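Local coordinates for protein putative adhesin (PDB 4QDG) that probably serves as a lipid-anchored outer-membrane component of a Bacteroidetes pilus, related to the FimB/Mfa2 fimbrial anchor proteins, and binds magnesium ions, at residues Ser222-Asp230 with Gln270-Trp279; Tyr255-Leu263 with Ile296-Ile305. All coordinates share one frame; numbering follows the deposited sequence.

Contact 1: Ser222-Asp230 with Gln270-Trp279; sequences STSRLMVRD and QEFLDRESEW. With MG (magnesium ion), chain D.
The contact lies beside a magnesium site, where the loop that follows strand 213-223 docks on helix 269-275 and Q270, L273 and D274 meet R225, L226 and V228. The Q270 amide pairs with the loop backbone through both its ends: NE2 gives a nearly straight bond to L226 O (2.9 Å), lying in both the amide and the carbonyl plane, while V228 N donates to Q270 OE1 at 3.2 Å. The bend at chi2 (51°) brings the amide round to the loop, and a water joins OE1 to V228 O. R225 comes in extended and grips the D274 carboxylate side-on, NE to OD1 and NH2 to OD2, both at 2.9 Å, with the two planes 41° apart. Q270 NE2 reaches D274 OD1 from the face opposite R225 NE, so OD1 is held by two donors, one on each side of the carboxylate plane. Beside these polar bonds V228 CG2 packs crosswise on L273 CD1 (3.8 Å), and L226 CD1 lies 3.8 Å from W279 NE1, whose hydrogen bond goes to N151. A second water bridges L226 N and L273 O. That same L273 O, with E276 O, binds magnesium at 2.2 Å. Two main-chain carbonyls at the C-terminal end of a helix, joined by N151 OD1 and a water, thus form this magnesium site, with a buried salt bridge alongside.

Contact 2: Tyr255-Leu263 with Ile296-Ile305; sequences YLLMLKSDL and IKINDWTVRI
A helix laid across a beta hairpin makes this partly buried contact: helix 252-263 packs L259, M258 and Y255 against the face of strands 295-298 and 301-304 that carries I298, W301 and V303. The helix segment runs at 75° to strand 296-298 and about as steeply to strand 301-304, with both axes about 9 Å away, so it lies across the hairpin. The strands are joined by a type I' turn from I298 to W301, with N299 and D300 at its corners. L259 fills the middle. Its CG stands anti to the backbone N, which carries CD1 to the indole at W301 CD1 (3.4 Å) and CD2 to I298 CG2 and N299 ND2; the other end of that amide, OD1, is bonded to S280. W301 is held on two sides. L263 CD2 sits over the centre of its six-membered ring, a CH-pi contact of 3.6 Å only 13° off the normal, while at the edge NE1 donates to D262 OD2 (2.9 Å, 176°). The acceptor lies in the ring plane, and the carboxylate is turned steeply against the indole. A water donates to D262 OD1 and accepts from R304 N, bridging helix and strand. Further along, M258 CB meets V303 CG1 at 3.6 Å. At the far end the Y255 ring receives I296 CD1 at its edge, 3.7 Å from CD2, with I305 CG1 near CE2 and M258 CE over one face. The chemistry is thus mainly aliphatic and aromatic; the D262 bond at the edge and L263 over the face together limit the rotation of the W301 indole at the exposed rim.

Overall arrangement
Coming from the N terminus, the chain leaves strand 213-223 through 222-230, runs out through strands 235-240 and 246-251, and enters helix 252-263, the first half of contact 2. Helix 269-275 is the next element and closes the loop of contact 1 against 222-230; strand 278-285 then leads to the hairpin 295-304, which closes contact 2. The segments alternate along the chain, so the two loops cross. Their centres lie 15 Å apart, and they touch: F272 packs on L256 and K260, and W279 on L256 and N299. Together they tie the two consecutive helices to neighbouring strands 278-285 and 295-298, beside the magnesium site.

Contact 1: Ser222-Asp230 with Gln270-Trp279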
# COMPACT_ATOMS: atom_id res chain seq x y z
N SER A 222 8.04 -5.09 0.14
CA SER A 222 6.77 -4.62 0.68
C SER A 222 6.97 -3.19 1.20
O SER A 222 7.85 -2.96 2.02
CB SER A 222 6.31 -5.59 1.78
OG SER A 222 5.13 -5.15 2.42
N THR A 223 6.22 -2.22 0.66
CA THR A 223 6.45 -0.81 1.02
C THR A 223 5.18 -0.10 1.44
O THR A 223 4.07 -0.62 1.27
CB THR A 223 7.07 -0.04 -0.20
OG1 THR A 223 6.05 0.23 -1.17
CG2 THR A 223 8.28 -0.76 -0.87
N SER A 224 5.34 1.13 1.91
CA SER A 224 4.23 1.99 2.26
C SER A 224 3.75 2.69 0.95
O SER A 224 4.05 2.22 -0.15
CB SER A 224 4.66 2.97 3.36
OG SER A 224 3.63 3.84 3.77
N ARG A 225 2.99 3.79 1.06
CA ARG A 225 2.36 4.46 -0.08
C ARG A 225 3.33 5.03 -1.13
O ARG A 225 4.33 5.71 -0.82
CB ARG A 225 1.40 5.56 0.41
CG ARG A 225 0.38 5.98 -0.61
CD ARG A 225 -0.50 7.09 -0.13
NE ARG A 225 -1.46 7.50 -1.16
CZ ARG A 225 -2.27 8.55 -1.05
NH1 ARG A 225 -2.23 9.32 0.03
NH2 ARG A 225 -3.11 8.86 -2.03
N LEU A 226 3.01 4.74 -2.39
CA LEU A 226 3.71 5.24 -3.57
C LEU A 226 3.00 6.51 -4.04
O LEU A 226 1.81 6.47 -4.38
CB LEU A 226 3.73 4.19 -4.68
CG LEU A 226 4.52 2.91 -4.39
CD1 LEU A 226 4.30 1.87 -5.52
CD2 LEU A 226 6.02 3.24 -4.15
N MSE A 227 3.68 7.67 -3.96
CA MSE A 227 3.12 8.96 -4.34
C MSE A 227 4.03 9.76 -5.23
O MSE A 227 5.23 9.81 -5.00
CB MSE A 227 2.82 9.83 -3.10
CG MSE A 227 1.76 9.27 -2.19
SE MSE A 227 1.02 10.60 -0.97
CE MSE A 227 -0.27 11.57 -2.24
N VAL A 228 3.45 10.49 -6.19
CA VAL A 228 4.17 11.49 -6.98
C VAL A 228 4.21 12.76 -6.10
O VAL A 228 3.15 13.26 -5.72
CB VAL A 228 3.50 11.78 -8.36
CG1 VAL A 228 4.18 12.96 -9.05
CG2 VAL A 228 3.51 10.55 -9.25
N ARG A 229 5.38 13.24 -5.74
CA ARG A 229 5.53 14.49 -4.98
C ARG A 229 6.84 15.13 -5.35
O ARG A 229 7.73 14.43 -5.84
CB ARG A 229 5.40 14.30 -3.46
CG ARG A 229 6.46 13.39 -2.87
CD ARG A 229 5.81 12.50 -1.85
NE ARG A 229 6.79 11.73 -1.08
CZ ARG A 229 7.16 10.48 -1.36
NH1 ARG A 229 6.71 9.88 -2.45
NH2 ARG A 229 7.99 9.83 -0.56
N ASP A 230 6.98 16.44 -5.16
CA ASP A 230 8.20 17.10 -5.59
C ASP A 230 9.34 16.99 -4.55
O ASP A 230 10.47 17.32 -4.90
CB ASP A 230 7.96 18.57 -6.06
CG ASP A 230 7.25 19.52 -5.11
OD1 ASP A 230 7.37 19.33 -3.88
OD2 ASP A 230 6.62 20.49 -5.60
N GLN A 270 -1.77 9.37 -9.47
CA GLN A 270 -1.91 8.99 -8.05
C GLN A 270 -2.93 7.86 -7.87
O GLN A 270 -2.68 6.93 -7.11
CB GLN A 270 -2.25 10.20 -7.15
CG GLN A 270 -2.03 9.87 -5.66
CD GLN A 270 -0.64 9.28 -5.40
OE1 GLN A 270 0.38 9.90 -5.68
NE2 GLN A 270 -0.59 8.05 -4.92
N GLU A 271 -4.06 7.93 -8.60
CA GLU A 271 -5.12 6.90 -8.59
C GLU A 271 -4.57 5.55 -9.00
O GLU A 271 -4.92 4.54 -8.38
CB GLU A 271 -6.29 7.30 -9.50
CG GLU A 271 -7.39 6.25 -9.58
CD GLU A 271 -8.66 6.65 -10.29
OE1 GLU A 271 -8.71 7.77 -10.85
OE2 GLU A 271 -9.63 5.86 -10.28
N PHE A 272 -3.76 5.52 -10.06
CA PHE A 272 -3.07 4.33 -10.57
C PHE A 272 -2.12 3.79 -9.48
O PHE A 272 -2.14 2.58 -9.19
CB PHE A 272 -2.29 4.70 -11.87
CG PHE A 272 -1.39 3.62 -12.41
CD1 PHE A 272 -1.92 2.52 -13.07
CD2 PHE A 272 -0.01 3.69 -12.23
CE1 PHE A 272 -1.09 1.50 -13.55
CE2 PHE A 272 0.82 2.68 -12.72
CZ PHE A 272 0.27 1.60 -13.39
N LEU A 273 -1.33 4.68 -8.86
CA LEU A 273 -0.40 4.26 -7.80
C LEU A 273 -1.13 3.76 -6.55
O LEU A 273 -0.56 2.93 -5.82
CB LEU A 273 0.57 5.37 -7.42
CG LEU A 273 1.51 5.86 -8.52
CD1 LEU A 273 2.15 7.18 -8.10
CD2 LEU A 273 2.58 4.79 -8.86
N ASP A 274 -2.38 4.26 -6.30
CA ASP A 274 -3.17 3.79 -5.16
C ASP A 274 -4.00 2.57 -5.50
O ASP A 274 -4.03 1.65 -4.70
CB ASP A 274 -4.09 4.88 -4.59
CG ASP A 274 -3.41 6.13 -4.11
OD1 ASP A 274 -2.34 6.02 -3.50
OD2 ASP A 274 -3.99 7.24 -4.30
N ARG A 275 -4.65 2.52 -6.68
CA ARG A 275 -5.50 1.37 -7.06
C ARG A 275 -4.70 0.07 -7.23
O ARG A 275 -5.20 -0.99 -6.91
CB ARG A 275 -6.28 1.63 -8.36
CG ARG A 275 -7.47 2.53 -8.19
CD ARG A 275 -8.30 2.50 -9.46
NE ARG A 275 -9.43 3.41 -9.37
CZ ARG A 275 -10.63 3.09 -8.87
NH1 ARG A 275 -10.87 1.85 -8.44
NH2 ARG A 275 -11.59 4.00 -8.81
N GLU A 276 -3.49 0.15 -7.76
CA GLU A 276 -2.67 -1.02 -7.94
C GLU A 276 -1.77 -1.21 -6.73
O GLU A 276 -1.07 -0.28 -6.33
CB GLU A 276 -1.83 -0.95 -9.24
CG GLU A 276 -1.06 -2.24 -9.51
CD GLU A 276 -1.94 -3.47 -9.62
OE1 GLU A 276 -2.42 -3.74 -10.75
OE2 GLU A 276 -2.16 -4.14 -8.59
N SER A 277 -1.80 -2.39 -6.12
CA SER A 277 -0.98 -2.69 -4.94
C SER A 277 -0.04 -3.90 -5.15
O SER A 277 0.80 -4.19 -4.30
CB SER A 277 -1.89 -2.93 -3.73
OG SER A 277 -2.69 -4.08 -3.95
N GLU A 278 -0.21 -4.61 -6.27
CA GLU A 278 0.57 -5.79 -6.62
C GLU A 278 1.31 -5.47 -7.88
O GLU A 278 0.68 -5.25 -8.91
CB GLU A 278 -0.32 -7.05 -6.76
CG GLU A 278 -0.94 -7.54 -5.44
CD GLU A 278 -0.02 -8.08 -4.36
OE1 GLU A 278 1.10 -8.54 -4.69
OE2 GLU A 278 -0.43 -8.07 -3.17
N TRP A 279 2.64 -5.30 -7.77
CA TRP A 279 3.50 -4.89 -8.87
C TRP A 279 4.54 -5.93 -9.18
O TRP A 279 5.05 -6.59 -8.27
CB TRP A 279 4.22 -3.58 -8.50
CG TRP A 279 3.32 -2.47 -8.04
CD1 TRP A 279 2.99 -2.16 -6.75
CD2 TRP A 279 2.74 -1.45 -8.86
NE1 TRP A 279 2.19 -1.04 -6.72
CE2 TRP A 279 2.03 -0.58 -7.99
CE3 TRP A 279 2.70 -1.21 -10.24
CZ2 TRP A 279 1.32 0.54 -8.47
CZ3 TRP A 279 2.00 -0.11 -10.72
CH2 TRP A 279 1.31 0.75 -9.83
MG MG D . -0.71 1.07 -4.60
O HOH W 1 0.44 3.27 -3.14
O HOH W 2 0.30 12.64 -5.93
O HOH W 3 -1.70 0.57 -2.76

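Contact 2: Tyr255-Leu263 with Ile296-Ile305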
# COMPACT_ATOMS: atom_id res chain seq x y z
N TYR A 255 9.00 4.83 -13.65
CA TYR A 255 9.01 3.57 -14.39
C TYR A 255 7.63 2.93 -14.32
O TYR A 255 7.13 2.56 -15.36
CB TYR A 255 10.13 2.63 -13.87
CG TYR A 255 11.44 2.86 -14.59
CD1 TYR A 255 12.14 4.05 -14.45
CD2 TYR A 255 11.92 1.93 -15.51
CE1 TYR A 255 13.31 4.30 -15.17
CE2 TYR A 255 13.06 2.18 -16.26
CZ TYR A 255 13.77 3.36 -16.07
OH TYR A 255 14.94 3.58 -16.77
N LEU A 256 6.95 2.98 -13.16
CA LEU A 256 5.60 2.39 -13.05
C LEU A 256 4.58 3.18 -13.86
O LEU A 256 3.66 2.60 -14.41
CB LEU A 256 5.11 2.26 -11.59
CG LEU A 256 5.98 1.48 -10.62
CD1 LEU A 256 5.41 1.59 -9.22
CD2 LEU A 256 6.11 0.03 -11.03
N LEU A 257 4.76 4.50 -13.92
CA LEU A 257 3.88 5.39 -14.65
C LEU A 257 4.08 5.19 -16.16
O LEU A 257 3.20 5.61 -16.90
CB LEU A 257 4.07 6.87 -14.21
CG LEU A 257 3.61 7.25 -12.78
CD1 LEU A 257 3.98 8.70 -12.45
CD2 LEU A 257 2.11 7.01 -12.56
N MSE A 258 5.17 4.51 -16.62
CA MSE A 258 5.32 4.20 -18.06
C MSE A 258 4.29 3.11 -18.43
O MSE A 258 3.86 3.05 -19.58
CB MSE A 258 6.74 3.76 -18.47
CG MSE A 258 7.80 4.82 -18.32
SE MSE A 258 9.60 3.97 -18.35
CE MSE A 258 10.70 5.63 -17.84
N LEU A 259 3.85 2.28 -17.44
CA LEU A 259 2.80 1.30 -17.68
C LEU A 259 1.45 2.05 -17.79
O LEU A 259 0.65 1.74 -18.66
CB LEU A 259 2.76 0.23 -16.58
CG LEU A 259 1.60 -0.79 -16.69
CD1 LEU A 259 1.83 -1.72 -17.87
CD2 LEU A 259 1.48 -1.62 -15.43
N LYS A 260 1.22 3.04 -16.90
CA LYS A 260 -0.01 3.83 -16.93
C LYS A 260 -0.15 4.57 -18.26
O LYS A 260 -1.21 4.50 -18.87
CB LYS A 260 -0.05 4.81 -15.77
CG LYS A 260 -1.46 5.38 -15.52
CD LYS A 260 -1.41 6.83 -15.08
CE LYS A 260 -1.27 7.78 -16.26
NZ LYS A 260 -1.22 9.19 -15.80
N SER A 261 0.92 5.22 -18.73
CA SER A 261 0.92 5.98 -19.98
C SER A 261 0.55 5.11 -21.18
O SER A 261 -0.09 5.59 -22.10
CB SER A 261 2.27 6.65 -20.20
OG SER A 261 2.48 7.57 -19.13
N ASP A 262 0.94 3.83 -21.14
CA ASP A 262 0.66 2.83 -22.16
C ASP A 262 -0.77 2.29 -22.10
O ASP A 262 -1.47 2.28 -23.11
CB ASP A 262 1.62 1.65 -22.01
CG ASP A 262 2.84 1.67 -22.89
OD1 ASP A 262 3.54 2.71 -22.92
OD2 ASP A 262 3.16 0.60 -23.47
N LEU A 263 -1.21 1.81 -20.94
CA LEU A 263 -2.49 1.13 -20.87
C LEU A 263 -3.61 1.89 -20.20
O LEU A 263 -4.76 1.48 -20.36
CB LEU A 263 -2.32 -0.21 -20.13
CG LEU A 263 -1.35 -1.27 -20.74
CD1 LEU A 263 -1.34 -2.51 -19.90
CD2 LEU A 263 -1.72 -1.63 -22.18
N ILE A 296 11.54 -3.46 -20.58
CA ILE A 296 11.27 -4.16 -19.32
C ILE A 296 9.80 -4.63 -19.34
O ILE A 296 9.04 -4.28 -20.25
CB ILE A 296 11.60 -3.32 -18.04
CG1 ILE A 296 10.77 -2.02 -17.96
CG2 ILE A 296 13.12 -3.08 -17.88
CD1 ILE A 296 10.66 -1.40 -16.55
N LYS A 297 9.42 -5.43 -18.37
CA LYS A 297 8.05 -5.85 -18.21
C LYS A 297 7.53 -5.27 -16.93
O LYS A 297 8.20 -5.39 -15.91
CB LYS A 297 7.89 -7.37 -18.23
CG LYS A 297 7.48 -7.89 -19.59
CD LYS A 297 7.37 -9.39 -19.59
CE LYS A 297 6.24 -9.86 -20.45
NZ LYS A 297 6.50 -11.20 -21.01
N ILE A 298 6.37 -4.59 -16.99
CA ILE A 298 5.70 -4.08 -15.79
C ILE A 298 4.34 -4.74 -15.78
O ILE A 298 3.62 -4.62 -16.76
CB ILE A 298 5.64 -2.55 -15.66
CG1 ILE A 298 7.02 -1.92 -15.88
CG2 ILE A 298 5.05 -2.18 -14.29
CD1 ILE A 298 7.07 -0.43 -15.80
N ASN A 299 4.00 -5.46 -14.69
CA ASN A 299 2.73 -6.16 -14.52
C ASN A 299 2.36 -6.98 -15.77
O ASN A 299 1.23 -6.95 -16.23
CB ASN A 299 1.60 -5.18 -14.11
CG ASN A 299 1.87 -4.53 -12.77
OD1 ASN A 299 2.81 -4.87 -12.08
ND2 ASN A 299 1.09 -3.56 -12.39
N ASP A 300 3.35 -7.72 -16.29
CA ASP A 300 3.28 -8.62 -17.45
C ASP A 300 3.10 -7.84 -18.78
O ASP A 300 2.83 -8.44 -19.80
CB ASP A 300 2.16 -9.68 -17.27
CG ASP A 300 2.36 -10.97 -18.07
OD1 ASP A 300 3.51 -11.50 -18.08
OD2 ASP A 300 1.37 -11.46 -18.66
N TRP A 301 3.31 -6.53 -18.77
CA TRP A 301 3.17 -5.76 -20.00
C TRP A 301 4.55 -5.20 -20.41
O TRP A 301 5.24 -4.62 -19.58
CB TRP A 301 2.10 -4.66 -19.82
CG TRP A 301 1.99 -3.73 -20.98
CD1 TRP A 301 2.59 -2.50 -21.11
CD2 TRP A 301 1.30 -3.98 -22.21
NE1 TRP A 301 2.30 -1.98 -22.35
CE2 TRP A 301 1.51 -2.86 -23.05
CE3 TRP A 301 0.49 -5.04 -22.66
CZ2 TRP A 301 0.96 -2.78 -24.33
CZ3 TRP A 301 -0.05 -4.96 -23.94
CH2 TRP A 301 0.16 -3.83 -24.75
N THR A 302 4.98 -5.42 -21.66
CA THR A 302 6.28 -4.97 -22.16
C THR A 302 6.27 -3.46 -22.40
O THR A 302 5.44 -2.93 -23.14
CB THR A 302 6.71 -5.76 -23.41
OG1 THR A 302 6.75 -7.14 -23.06
CG2 THR A 302 8.09 -5.35 -23.89
N VAL A 303 7.20 -2.76 -21.73
CA VAL A 303 7.34 -1.30 -21.81
C VAL A 303 8.73 -0.92 -22.35
O VAL A 303 9.74 -1.43 -21.87
CB VAL A 303 7.09 -0.68 -20.40
CG1 VAL A 303 7.46 0.80 -20.37
CG2 VAL A 303 5.66 -0.88 -19.94
N ARG A 304 8.76 -0.01 -23.34
CA ARG A 304 9.98 0.57 -23.88
C ARG A 304 10.43 1.69 -22.94
O ARG A 304 9.62 2.55 -22.61
CB ARG A 304 9.74 1.10 -25.30
CG ARG A 304 10.99 1.68 -25.92
CD ARG A 304 10.79 1.94 -27.38
NE ARG A 304 11.79 2.85 -27.90
CZ ARG A 304 11.52 4.09 -28.32
NH1 ARG A 304 10.27 4.54 -28.28
NH2 ARG A 304 12.48 4.85 -28.81
N ILE A 305 11.69 1.67 -22.49
CA ILE A 305 12.19 2.69 -21.55
C ILE A 305 12.34 4.07 -22.24
O ILE A 305 11.63 5.01 -21.84
CB ILE A 305 13.49 2.27 -20.84
CG1 ILE A 305 13.24 1.07 -19.90
CG2 ILE A 305 14.09 3.45 -20.04
CD1 ILE A 305 14.30 0.08 -20.01
O HOH W 4 6.32 2.08 -23.72